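PDB 6QWT: genome polyprotein from Chicken sicinivirus JSY, which includes as its C-terminal piece this 3Dpol domain, an RNA-dependent RNA polymerase that probably copies the viral RNA genome. Local coordinates for residues Leu4-Gly9 with Asp150-Thr155; Ser56-Gly61 with Phe237-Pro242; Ile275-His280 with Trp286-Gly291. All blocks are in the same frame, centred on the assembly; numbering follows the deposited sequence.

Contact 1 of 3, residues Leu4-Gly9 with Asp150-Thr155; sequences LACEPG and DYFYTT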
ATOM      1  N   LEU A   4      17.799   4.782  15.293  1.00 29.98           N
ATOM      2  CA  LEU A   4      19.018   4.380  15.976  1.00 31.23           C
ATOM      3  C   LEU A   4      20.191   4.354  15.003  1.00 29.62           C
ATOM      4  O   LEU A   4      20.013   4.342  13.781  1.00 25.28           O
ATOM      5  CB  LEU A   4      18.861   2.996  16.623  1.00 28.76           C
ATOM      6  CG  LEU A   4      17.573   2.721  17.394  1.00 34.40           C
ATOM      7  CD1 LEU A   4      17.491   1.251  17.781  1.00 30.84           C
ATOM      8  CD2 LEU A   4      17.488   3.610  18.625  1.00 34.97           C
ATOM      9  N   ALA A   5      21.396   4.329  15.568  1.00 29.68           N
ATOM     10  CA  ALA A   5      22.605   4.235  14.763  1.00 30.00           C
ATOM     11  C   ALA A   5      22.726   2.852  14.134  1.00 31.97           C
ATOM     12  O   ALA A   5      22.196   1.864  14.648  1.00 32.54           O
ATOM     13  CB  ALA A   5      23.840   4.531  15.613  1.00 31.87           C
ATOM     14  N   CYS A   6      23.441   2.786  13.014  1.00 28.89           N
ATOM     15  CA  CYS A   6      23.569   1.542  12.274  1.00 28.01           C
ATOM     16  C   CYS A   6      24.904   1.509  11.548  1.00 32.75           C
ATOM     17  O   CYS A   6      25.345   2.525  11.002  1.00 35.47           O
ATOM     18  CB  CYS A   6      22.422   1.376  11.272  1.00 24.43           C
ATOM     19  SG  CYS A   6      22.549  -0.084  10.226  1.00 28.77           S
ATOM     20  N   GLU A   7      25.535   0.339  11.541  1.00 29.85           N
ATOM     21  CA  GLU A   7      26.793   0.177  10.829  1.00 32.02           C
ATOM     22  C   GLU A   7      26.547   0.193   9.322  1.00 32.42           C
ATOM     23  O   GLU A   7      25.590  -0.423   8.841  1.00 28.12           O
ATOM     24  CB  GLU A   7      27.471  -1.132  11.232  1.00 31.47           C
ATOM     25  CG  GLU A   7      28.987  -1.086  11.218  1.00 44.93           C
ATOM     26  CD  GLU A   7      29.553  -0.393  12.440  1.00 53.02           C
ATOM     27  OE1 GLU A   7      29.826  -1.081  13.446  1.00 60.15           O
ATOM     28  OE2 GLU A   7      29.728   0.842  12.396  1.00 53.29           O
ATOM     29  N   PRO A   8      27.382   0.890   8.552  1.00 32.46           N
ATOM     30  CA  PRO A   8      27.210   0.888   7.095  1.00 30.17           C
ATOM     31  C   PRO A   8      27.458  -0.492   6.506  1.00 31.96           C
ATOM     32  O   PRO A   8      28.214  -1.300   7.049  1.00 32.25           O
ATOM     33  CB  PRO A   8      28.257   1.898   6.610  1.00 31.42           C
ATOM     34  CG  PRO A   8      29.263   1.969   7.715  1.00 36.03           C
ATOM     35  CD  PRO A   8      28.491   1.758   8.982  1.00 33.08           C
ATOM     36  N   GLY A   9      26.801  -0.757   5.380  1.00 28.85           N
ATOM     37  CA  GLY A   9      26.853  -2.075   4.778  1.00 28.26           C
ATOM     38  C   GLY A   9      27.687  -2.159   3.516  1.00 28.01           C
ATOM     39  O   GLY A   9      27.780  -3.224   2.901  1.00 32.39           O
ATOM     40  N   ASP A 150      19.226 -10.314   8.022  1.00 28.24           N
ATOM     41  CA  ASP A 150      20.040  -9.113   8.215  1.00 30.13           C
ATOM     42  C   ASP A 150      20.218  -8.447   6.852  1.00 27.17           C
ATOM     43  O   ASP A 150      21.028  -8.895   6.035  1.00 31.27           O
ATOM     44  CB  ASP A 150      21.383  -9.486   8.842  1.00 32.71           C
ATOM     45  CG  ASP A 150      22.226  -8.276   9.203  1.00 31.82           C
ATOM     46  OD1 ASP A 150      21.714  -7.139   9.145  1.00 36.25           O
ATOM     47  OD2 ASP A 150      23.408  -8.467   9.557  1.00 43.33           O
ATOM     48  N   TYR A 151      19.470  -7.374   6.609  1.00 23.15           N
ATOM     49  CA  TYR A 151      19.442  -6.767   5.284  1.00 24.72           C
ATOM     50  C   TYR A 151      19.046  -5.301   5.411  1.00 26.86           C
ATOM     51  O   TYR A 151      18.548  -4.857   6.450  1.00 25.34           O
ATOM     52  CB  TYR A 151      18.481  -7.519   4.353  1.00 24.64           C
ATOM     53  CG  TYR A 151      17.051  -7.545   4.840  1.00 22.91           C
ATOM     54  CD1 TYR A 151      16.161  -6.534   4.498  1.00 24.56           C
ATOM     55  CD2 TYR A 151      16.588  -8.580   5.645  1.00 24.19           C
ATOM     56  CE1 TYR A 151      14.854  -6.550   4.944  1.00 25.78           C
ATOM     57  CE2 TYR A 151      15.279  -8.604   6.095  1.00 26.43           C
ATOM     58  CZ  TYR A 151      14.418  -7.585   5.740  1.00 27.27           C
ATOM     59  OH  TYR A 151      13.115  -7.596   6.181  1.00 28.14           O
ATOM     60  N   PHE A 152      19.259  -4.561   4.324  1.00 25.30           N
ATOM     61  CA  PHE A 152      19.038  -3.120   4.271  1.00 23.55           C
ATOM     62  C   PHE A 152      17.871  -2.795   3.348  1.00 26.04           C
ATOM     63  O   PHE A 152      17.784  -3.329   2.238  1.00 24.38           O
ATOM     64  CB  PHE A 152      20.287  -2.391   3.765  1.00 25.43           C
ATOM     65  CG  PHE A 152      21.388  -2.274   4.781  1.00 24.26           C
ATOM     66  CD1 PHE A 152      21.391  -1.238   5.702  1.00 24.48           C
ATOM     67  CD2 PHE A 152      22.432  -3.185   4.799  1.00 23.98           C
ATOM     68  CE1 PHE A 152      22.408  -1.123   6.632  1.00 25.24           C
ATOM     69  CE2 PHE A 152      23.453  -3.072   5.728  1.00 24.66           C
ATOM     70  CZ  PHE A 152      23.440  -2.039   6.643  1.00 21.45           C
ATOM     71  N   TYR A 153      16.984  -1.911   3.803  1.00 24.18           N
ATOM     72  CA  TYR A 153      16.052  -1.239   2.909  1.00 22.44           C
ATOM     73  C   TYR A 153      16.746  -0.039   2.276  1.00 28.49           C
ATOM     74  O   TYR A 153      17.421   0.730   2.969  1.00 26.60           O
ATOM     75  CB  TYR A 153      14.805  -0.773   3.668  1.00 25.39           C
ATOM     76  CG  TYR A 153      13.856  -1.877   4.086  1.00 31.23           C
ATOM     77  CD1 TYR A 153      12.768  -2.231   3.290  1.00 29.48           C
ATOM     78  CD2 TYR A 153      14.039  -2.559   5.284  1.00 26.81           C
ATOM     79  CE1 TYR A 153      11.894  -3.243   3.677  1.00 32.09           C
ATOM     80  CE2 TYR A 153      13.176  -3.567   5.677  1.00 31.83           C
ATOM     81  CZ  TYR A 153      12.106  -3.905   4.874  1.00 37.83           C
ATOM     82  OH  TYR A 153      11.254  -4.910   5.276  1.00 34.66           O
ATOM     83  N   THR A 154      16.589   0.121   0.964  1.00 26.03           N
ATOM     84  CA  THR A 154      17.027   1.337   0.287  1.00 29.23           C
ATOM     85  C   THR A 154      15.915   2.374   0.358  1.00 27.64           C
ATOM     86  O   THR A 154      14.777   2.096  -0.033  1.00 31.79           O
ATOM     87  CB  THR A 154      17.390   1.064  -1.174  1.00 30.70           C
ATOM     88  OG1 THR A 154      16.273   0.467  -1.844  1.00 38.42           O
ATOM     89  CG2 THR A 154      18.583   0.131  -1.261  1.00 26.30           C
ATOM     90  N   THR A 155      16.243   3.564   0.851  1.00 30.77           N
ATOM     91  CA  THR A 155      15.271   4.631   1.064  1.00 29.72           C
ATOM     92  C   THR A 155      15.476   5.738   0.038  1.00 27.72           C
ATOM     93  O   THR A 155      16.602   6.207  -0.158  1.00 26.43           O
ATOM     94  CB  THR A 155      15.390   5.204   2.480  1.00 25.34           C
ATOM     95  OG1 THR A 155      15.224   4.153   3.438  1.00 28.60           O
ATOM     96  CG2 THR A 155      14.335   6.276   2.715  1.00 22.83           C
TER

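Contact 2 of 3, residues Ser56-Gly61 with Phe237-Pro242; sequences SAAGGG and FDSTIP. Unlike the reference sequence in segment 56-61: Ala57 (reference Lys), Ala58 (reference Gln).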
ATOM      1  N   SER A  56      10.538  14.253   9.125  1.00 29.69           N
ATOM      2  CA  SER A  56      10.125  14.983  10.321  1.00 32.21           C
ATOM      3  C   SER A  56       9.145  14.183  11.172  1.00 33.24           C
ATOM      4  O   SER A  56       9.096  14.372  12.393  1.00 37.45           O
ATOM      5  CB  SER A  56       9.516  16.331   9.933  1.00 27.91           C
ATOM      6  OG  SER A  56       8.362  16.167   9.126  1.00 30.04           O
ATOM      7  N   ALA A  57       8.363  13.294  10.559  1.00 31.66           N
ATOM      8  CA  ALA A  57       7.422  12.481  11.319  1.00 36.14           C
ATOM      9  C   ALA A  57       8.062  11.234  11.913  1.00 36.86           C
ATOM     10  O   ALA A  57       7.417  10.547  12.713  1.00 28.78           O
ATOM     11  CB  ALA A  57       6.240  12.083  10.438  1.00 33.04           C
ATOM     12  N   ALA A  58       9.297  10.918  11.535  1.00 33.37           N
ATOM     13  CA  ALA A  58      10.014   9.810  12.139  1.00 32.52           C
ATOM     14  C   ALA A  58      10.697  10.263  13.426  1.00 33.27           C
ATOM     15  O   ALA A  58      10.894  11.456  13.671  1.00 40.14           O
ATOM     16  CB  ALA A  58      11.046   9.242  11.164  1.00 35.86           C
ATOM     17  N   GLY A  59      11.055   9.290  14.258  1.00 34.07           N
ATOM     18  CA  GLY A  59      11.724   9.597  15.506  1.00 33.58           C
ATOM     19  C   GLY A  59      10.849  10.183  16.590  1.00 31.92           C
ATOM     20  O   GLY A  59      11.380  10.657  17.598  1.00 32.85           O
ATOM     21  N   GLY A  60       9.525  10.163  16.425  1.00 34.28           N
ATOM     22  CA  GLY A  60       8.646  10.680  17.462  1.00 38.08           C
ATOM     23  C   GLY A  60       8.460   9.755  18.649  1.00 39.67           C
ATOM     24  O   GLY A  60       7.801  10.146  19.618  1.00 42.04           O
ATOM     25  N   GLY A  61       9.019   8.546  18.600  1.00 31.92           N
ATOM     26  CA  GLY A  61       8.890   7.605  19.692  1.00 33.87           C
ATOM     27  C   GLY A  61       8.286   6.284  19.267  1.00 35.10           C
ATOM     28  O   GLY A  61       7.532   6.220  18.291  1.00 30.12           O
ATOM     29  N   PHE A 237       1.407   6.827   8.927  1.00 35.55           N
ATOM     30  CA  PHE A 237       1.141   5.473   9.406  1.00 29.24           C
ATOM     31  C   PHE A 237       2.412   4.633   9.443  1.00 31.33           C
ATOM     32  O   PHE A 237       2.637   3.874  10.393  1.00 27.46           O
ATOM     33  CB  PHE A 237       0.089   4.815   8.513  1.00 32.20           C
ATOM     34  CG  PHE A 237      -0.451   3.515   9.047  1.00 27.91           C
ATOM     35  CD1 PHE A 237      -0.979   3.438  10.327  1.00 25.83           C
ATOM     36  CD2 PHE A 237      -0.445   2.375   8.258  1.00 30.22           C
ATOM     37  CE1 PHE A 237      -1.482   2.243  10.816  1.00 26.14           C
ATOM     38  CE2 PHE A 237      -0.948   1.178   8.739  1.00 29.71           C
ATOM     39  CZ  PHE A 237      -1.467   1.110  10.020  1.00 28.15           C
ATOM     40  N   ASP A 238       3.263   4.764   8.422  1.00 31.98           N
ATOM     41  CA  ASP A 238       4.469   3.950   8.322  1.00 37.45           C
ATOM     42  C   ASP A 238       5.512   4.294   9.376  1.00 38.89           C
ATOM     43  O   ASP A 238       6.464   3.527   9.550  1.00 38.80           O
ATOM     44  CB  ASP A 238       5.074   4.090   6.923  1.00 41.52           C
ATOM     45  CG  ASP A 238       4.088   3.731   5.828  1.00 46.01           C
ATOM     46  OD1 ASP A 238       3.528   2.615   5.877  1.00 44.42           O
ATOM     47  OD2 ASP A 238       3.868   4.565   4.926  1.00 51.38           O
ATOM     48  N   SER A 239       5.361   5.418  10.076  1.00 35.14           N
ATOM     49  CA  SER A 239       6.260   5.773  11.165  1.00 35.69           C
ATOM     50  C   SER A 239       5.652   5.549  12.542  1.00 34.78           C
ATOM     51  O   SER A 239       6.389   5.277  13.496  1.00 32.33           O
ATOM     52  CB  SER A 239       6.690   7.241  11.043  1.00 33.35           C
ATOM     53  OG  SER A 239       7.534   7.434   9.922  1.00 37.20           O
ATOM     54  N   THR A 240       4.329   5.635  12.667  1.00 29.04           N
ATOM     55  CA  THR A 240       3.675   5.624  13.967  1.00 28.15           C
ATOM     56  C   THR A 240       3.281   4.232  14.446  1.00 29.41           C
ATOM     57  O   THR A 240       2.854   4.093  15.598  1.00 28.58           O
ATOM     58  CB  THR A 240       2.429   6.515  13.931  1.00 27.82           C
ATOM     59  OG1 THR A 240       1.612   6.143  12.814  1.00 27.62           O
ATOM     60  CG2 THR A 240       2.829   7.976  13.794  1.00 31.63           C
ATOM     61  N   ILE A 241       3.401   3.207  13.607  1.00 25.37           N
ATOM     62  CA  ILE A 241       3.043   1.852  14.018  1.00 29.85           C
ATOM     63  C   ILE A 241       4.007   1.400  15.108  1.00 28.22           C
ATOM     64  O   ILE A 241       5.230   1.402  14.896  1.00 25.21           O
ATOM     65  CB  ILE A 241       3.061   0.875  12.834  1.00 26.65           C
ATOM     66  CG1 ILE A 241       1.842   1.096  11.937  1.00 23.52           C
ATOM     67  CG2 ILE A 241       3.086  -0.558  13.338  1.00 26.37           C
ATOM     68  CD1 ILE A 241       1.991   0.464  10.572  1.00 23.17           C
ATOM     69  N   PRO A 242       3.513   1.018  16.279  1.00 27.48           N
ATOM     70  CA  PRO A 242       4.410   0.608  17.360  1.00 29.31           C
ATOM     71  C   PRO A 242       4.925  -0.811  17.178  1.00 27.55           C
ATOM     72  O   PRO A 242       4.260  -1.676  16.602  1.00 22.67           O
ATOM     73  CB  PRO A 242       3.529   0.724  18.609  1.00 26.81           C
ATOM     74  CG  PRO A 242       2.150   0.544  18.109  1.00 25.86           C
ATOM     75  CD  PRO A 242       2.112   1.115  16.722  1.00 24.31           C
TER

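Contact 3 of 3, residues Ile275-His280 with Trp286-Gly291; sequences IYLSKH and WYIMKG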
ATOM      1  N   ILE A 275      11.395  -6.417  10.356  1.00 26.07           N
ATOM      2  CA  ILE A 275      10.444  -5.452   9.829  1.00 25.24           C
ATOM      3  C   ILE A 275      10.248  -4.276  10.777  1.00 24.33           C
ATOM      4  O   ILE A 275      10.258  -3.124  10.342  1.00 26.04           O
ATOM      5  CB  ILE A 275       9.104  -6.151   9.515  1.00 30.57           C
ATOM      6  CG1 ILE A 275       9.210  -6.927   8.203  1.00 28.18           C
ATOM      7  CG2 ILE A 275       7.968  -5.143   9.438  1.00 25.26           C
ATOM      8  CD1 ILE A 275       8.076  -7.889   7.980  1.00 33.50           C
ATOM      9  N   TYR A 276      10.080  -4.535  12.079  1.00 24.20           N
ATOM     10  CA  TYR A 276       9.874  -3.439  13.021  1.00 29.91           C
ATOM     11  C   TYR A 276      11.166  -2.931  13.651  1.00 25.59           C
ATOM     12  O   TYR A 276      11.151  -1.870  14.283  1.00 28.98           O
ATOM     13  CB  TYR A 276       8.871  -3.838  14.119  1.00 27.53           C
ATOM     14  CG  TYR A 276       9.282  -4.957  15.062  1.00 29.12           C
ATOM     15  CD1 TYR A 276       8.710  -6.218  14.953  1.00 27.68           C
ATOM     16  CD2 TYR A 276      10.199  -4.742  16.091  1.00 24.84           C
ATOM     17  CE1 TYR A 276       9.054  -7.241  15.818  1.00 25.72           C
ATOM     18  CE2 TYR A 276      10.554  -5.762  16.959  1.00 26.69           C
ATOM     19  CZ  TYR A 276       9.975  -7.012  16.815  1.00 31.98           C
ATOM     20  OH  TYR A 276      10.310  -8.040  17.665  1.00 33.61           O
ATOM     21  N   LEU A 277      12.277  -3.656  13.499  1.00 25.33           N
ATOM     22  CA  LEU A 277      13.614  -3.186  13.881  1.00 25.01           C
ATOM     23  C   LEU A 277      14.475  -3.310  12.627  1.00 25.13           C
ATOM     24  O   LEU A 277      15.294  -4.225  12.503  1.00 26.37           O
ATOM     25  CB  LEU A 277      14.183  -3.987  15.059  1.00 27.29           C
ATOM     26  CG  LEU A 277      15.450  -3.432  15.715  1.00 30.55           C
ATOM     27  CD1 LEU A 277      15.221  -2.012  16.212  1.00 23.75           C
ATOM     28  CD2 LEU A 277      15.905  -4.332  16.856  1.00 29.59           C
ATOM     29  N   SER A 278      14.284  -2.382  11.695  1.00 24.08           N
ATOM     30  CA  SER A 278      14.769  -2.516  10.331  1.00 26.65           C
ATOM     31  C   SER A 278      15.973  -1.618  10.076  1.00 25.69           C
ATOM     32  O   SER A 278      16.124  -0.560  10.691  1.00 25.44           O
ATOM     33  CB  SER A 278      13.656  -2.172   9.337  1.00 25.87           C
ATOM     34  OG  SER A 278      13.179  -0.857   9.565  1.00 22.53           O
ATOM     35  N   LYS A 279      16.822  -2.049   9.145  1.00 24.33           N
ATOM     36  CA  LYS A 279      17.987  -1.286   8.721  1.00 24.64           C
ATOM     37  C   LYS A 279      17.686  -0.570   7.411  1.00 24.02           C
ATOM     38  O   LYS A 279      17.084  -1.146   6.501  1.00 25.60           O
ATOM     39  CB  LYS A 279      19.207  -2.195   8.548  1.00 21.94           C
ATOM     40  CG  LYS A 279      19.643  -2.878   9.831  1.00 29.17           C
ATOM     41  CD  LYS A 279      20.420  -4.150   9.555  1.00 29.32           C
ATOM     42  CE  LYS A 279      21.791  -3.838   9.005  1.00 38.32           C
ATOM     43  NZ  LYS A 279      22.596  -5.066   8.763  1.00 42.78           N
ATOM     44  N   HIS A 280      18.114   0.688   7.320  1.00 22.75           N
ATOM     45  CA  HIS A 280      17.833   1.526   6.166  1.00 25.82           C
ATOM     46  C   HIS A 280      19.103   2.219   5.695  1.00 25.02           C
ATOM     47  O   HIS A 280      20.032   2.441   6.473  1.00 25.28           O
ATOM     48  CB  HIS A 280      16.772   2.589   6.486  1.00 26.89           C
ATOM     49  CG  HIS A 280      15.465   2.028   6.951  1.00 28.33           C
ATOM     50  ND1 HIS A 280      14.310   2.114   6.202  1.00 27.67           N
ATOM     51  CD2 HIS A 280      15.122   1.389   8.096  1.00 26.92           C
ATOM     52  CE1 HIS A 280      13.317   1.547   6.862  1.00 28.14           C
ATOM     53  NE2 HIS A 280      13.782   1.097   8.013  1.00 27.89           N
ATOM     54  N   TRP A 286      23.068   5.903   7.086  1.00 26.27           N
ATOM     55  CA  TRP A 286      22.764   4.555   7.545  1.00 25.67           C
ATOM     56  C   TRP A 286      22.136   4.631   8.929  1.00 29.35           C
ATOM     57  O   TRP A 286      22.693   5.264   9.833  1.00 27.10           O
ATOM     58  CB  TRP A 286      24.027   3.695   7.581  1.00 24.65           C
ATOM     59  CG  TRP A 286      24.796   3.719   6.298  1.00 26.88           C
ATOM     60  CD1 TRP A 286      25.658   4.691   5.873  1.00 26.41           C
ATOM     61  CD2 TRP A 286      24.772   2.725   5.265  1.00 25.99           C
ATOM     62  NE1 TRP A 286      26.173   4.362   4.642  1.00 25.52           N
ATOM     63  CE2 TRP A 286      25.646   3.161   4.247  1.00 25.19           C
ATOM     64  CE3 TRP A 286      24.099   1.511   5.102  1.00 25.26           C
ATOM     65  CZ2 TRP A 286      25.862   2.423   3.083  1.00 30.59           C
ATOM     66  CZ3 TRP A 286      24.317   0.780   3.946  1.00 27.63           C
ATOM     67  CH2 TRP A 286      25.190   1.239   2.951  1.00 25.97           C
ATOM     68  N   TYR A 287      20.980   3.992   9.094  1.00 25.47           N
ATOM     69  CA  TYR A 287      20.251   4.087  10.350  1.00 26.31           C
ATOM     70  C   TYR A 287      19.335   2.879  10.498  1.00 26.09           C
ATOM     71  O   TYR A 287      19.066   2.152   9.538  1.00 22.11           O
ATOM     72  CB  TYR A 287      19.448   5.392  10.435  1.00 24.93           C
ATOM     73  CG  TYR A 287      18.438   5.561   9.324  1.00 24.44           C
ATOM     74  CD1 TYR A 287      18.813   6.070   8.086  1.00 26.03           C
ATOM     75  CD2 TYR A 287      17.108   5.208   9.511  1.00 27.04           C
ATOM     76  CE1 TYR A 287      17.892   6.222   7.065  1.00 27.74           C
ATOM     77  CE2 TYR A 287      16.178   5.356   8.496  1.00 26.08           C
ATOM     78  CZ  TYR A 287      16.575   5.864   7.278  1.00 27.75           C
ATOM     79  OH  TYR A 287      15.655   6.013   6.266  1.00 29.09           O
ATOM     80  N   ILE A 288      18.873   2.676  11.728  1.00 26.48           N
ATOM     81  CA  ILE A 288      17.932   1.620  12.070  1.00 24.42           C
ATOM     82  C   ILE A 288      16.666   2.281  12.592  1.00 28.23           C
ATOM     83  O   ILE A 288      16.739   3.219  13.393  1.00 27.10           O
ATOM     84  CB  ILE A 288      18.522   0.648  13.112  1.00 28.57           C
ATOM     85  CG1 ILE A 288      19.410  -0.394  12.427  1.00 29.61           C
ATOM     86  CG2 ILE A 288      17.418  -0.029  13.921  1.00 24.00           C
ATOM     87  CD1 ILE A 288      20.286  -1.177  13.385  1.00 26.94           C
ATOM     88  N   MET A 289      15.515   1.814  12.117  1.00 28.52           N
ATOM     89  CA  MET A 289      14.224   2.295  12.584  1.00 25.81           C
ATOM     90  C   MET A 289      13.642   1.278  13.557  1.00 27.07           C
ATOM     91  O   MET A 289      13.443   0.113  13.200  1.00 25.50           O
ATOM     92  CB  MET A 289      13.269   2.533  11.414  1.00 23.51           C
ATOM     93  CG  MET A 289      13.485   3.859  10.698  1.00 34.64           C
ATOM     94  SD  MET A 289      13.131   5.284  11.757  1.00 49.92           S
ATOM     95  CE  MET A 289      13.916   6.615  10.851  1.00 38.53           C
ATOM     96  N   LYS A 290      13.388   1.715  14.786  1.00 29.96           N
ATOM     97  CA  LYS A 290      12.697   0.908  15.786  1.00 29.35           C
ATOM     98  C   LYS A 290      11.235   1.336  15.782  1.00 27.36           C
ATOM     99  O   LYS A 290      10.913   2.469  16.156  1.00 27.04           O
ATOM    100  CB  LYS A 290      13.331   1.082  17.164  1.00 28.79           C
ATOM    101  CG  LYS A 290      12.688   0.253  18.264  1.00 32.44           C
ATOM    102  CD  LYS A 290      13.458   0.397  19.571  1.00 37.12           C
ATOM    103  CE  LYS A 290      12.750  -0.302  20.720  1.00 40.12           C
ATOM    104  NZ  LYS A 290      11.491   0.392  21.109  1.00 36.77           N
ATOM    105  N   GLY A 291      10.355   0.438  15.348  1.00 28.33           N
ATOM    106  CA  GLY A 291       8.970   0.778  15.105  1.00 28.28           C
ATOM    107  C   GLY A 291       8.721   1.151  13.651  1.00 29.99           C
ATOM    108  O   GLY A 291       9.641   1.369  12.861  1.00 27.55           O
TER
HETATM  109  O   HOH W   1      10.784  -0.487  11.150  1.00 25.23           O

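Contact 1 of 3, residues Leu4-Gly9 with Asp150-Thr155
Phe152 reaches out to the chain that runs from Cys6 to Gly9, and its ring makes every contact here. The side chain leaves the backbone with CG anti to the carbonyl carbon and beside the backbone N (chi1 -76°). From there CB and CG carry the ring outward without themselves meeting the other segment, and it is the far half of the ring that does the touching. CE1 lies 3.7 Å from Cys6 SG. The sulfur sits 5.0 Å from the ring centroid and 71° off the ring normal, so this Cys sulfur-aromatic contact is oblique. Cys6 turns its SG anti to its own N and beside its carbonyl carbon (chi1 176°), which swings the sulfur to the ring side of the loop. At the tip, Phe152 CZ meets Glu7 O at 3.5 Å; the carbonyl oxygen lies near the ring plane, facing the weakly positive hydrogen edge. On the other flank, CE2 packs 3.7 Å from Gly9 CA, again at an oblique angle.

This is a contact over the surface of the mixed five-stranded sheet. Strand 2-5 and strand 152-157 are not neighbours in it: the hairpin of strands 277-282 and 285-290 lies between them, and the chain after strand 2-5 crosses over the hairpin to reach Phe152. The aromatic ring is further held by Lys279 in a cation-pi contact and by Trp286 edge-to-face, one residue from each hairpin strand. Packing on the loop side is mostly backbone. Gly9 brings bare main chain against the ring, with its N 3.8 Å from Phe152 CZ, whereas the carboxylate of Glu7 leads off in another direction. Cys6 also rests on Lys279 and Ile288, and Pro8 on Trp286.

Contact 2 of 3, residues Ser56-Gly61 with Phe237-Pro242
No ring takes part where Ala57 and Ala58 meet Ser239; the one aromatic ring of these segments, that of Phe237, lies behind the contact, with Ile241 CD1 3.5 Å above one face and offset toward its rim, and with the ring of Tyr234 meeting it at about 45°. The touching itself is light. The carbonyl oxygen of Ala57 approaches Ser239 CB at 3.8 Å, and Ser239 OG stands 4.1 Å from both CA and CB of Ala58. Ser239 holds OG anti to its carbonyl carbon (chi1 -69°), which lays the hydroxyl alongside Ala58. Both alanines differ from the reference sequence, which has Lys and Gln there. Beyond them the loop bends away through Gly59 and Gly61, both at positive phi.

Ser1 bridges the two pieces, with backbone hydrogen bonds to Gly61 and Ser239 and a weak one from Gly59 N to its OG. A short helix directly after strand 230-235, with the polymerase N terminus tucked against it, matches motif A of the picornaviral palm and is consistent with the buried N terminus that activates these enzymes.

Contact 3 of 3, residues Ile275-His280 with Trp286-Gly291
Ser278 and His280 pair with Met289 and Tyr287 across an antiparallel beta hairpin, strands 277-282 and 285-290; its segments 277-280 and 286-290 run at 158° between their N-to-C directions.

Backbone bonds come in reciprocal sets. Ser278 N gives to Met289 O (3.0 Å) and Met289 N returns one to Ser278 O (2.8 Å); His280 and Tyr287 likewise exchange two. A fifth, from Gly291 N to Tyr276 O at 2.7 Å, extends the ladder to the end of helix 267-276.

Apolar contacts line the face carrying Leu277, Lys279, Ile288 and Lys290. Leu277 CD1 wedges 3.7 Å from Ile288 CG2 and equally close to Lys290 CB. The stem of Lys279 runs side by side with Ile288, CG to CG1 3.6 Å.

Aromatic packing belongs to the opposite face. Tyr287 sets its CG between its own N and carbonyl carbon (chi1 59°), bringing the ring across to His280, whose CB makes a CH-pi contact over one face, 3.7 Å from the centroid. The two rings are nearly parallel, at 7°, but slid so far apart that they barely overlap. Met289 CG lies at the edge of the tyrosine ring.

Among the polar ends, Lys279 NZ forms a salt bridge with Asp150, and Lys290 NZ with Asp62 and Asp64. Side-chain bonds fix the imidazole's rotation: ND1 is bonded to Glu176, and NE2 lies 2.6 Å from Ser278 OG, either atom being a possible donor. That same OG holds a water at 2.9 Å, which also bonds to Ile275 O and Gly291 O.

How the contacts relate
From the N terminus, strand 2-5 runs into the loop that contact 1 closes onto the start of strand 152-157. Contact 2 opens within that loop, at 56-61, and closes beyond it at 237-242, so the two cross without touching. Contact 3 follows both as a local hairpin in series. Leu4 N probably hydrogen-bonds to Ile288 O, so contacts 1 and 3 share one sheet. Toward contact 2 the hairpin touches through Ala58 CB, 3.9 Å from Met289 CE. Together they join the N-terminal strand, strand 152-157 and the 56-61 loop to the hairpin and the helix 237-240.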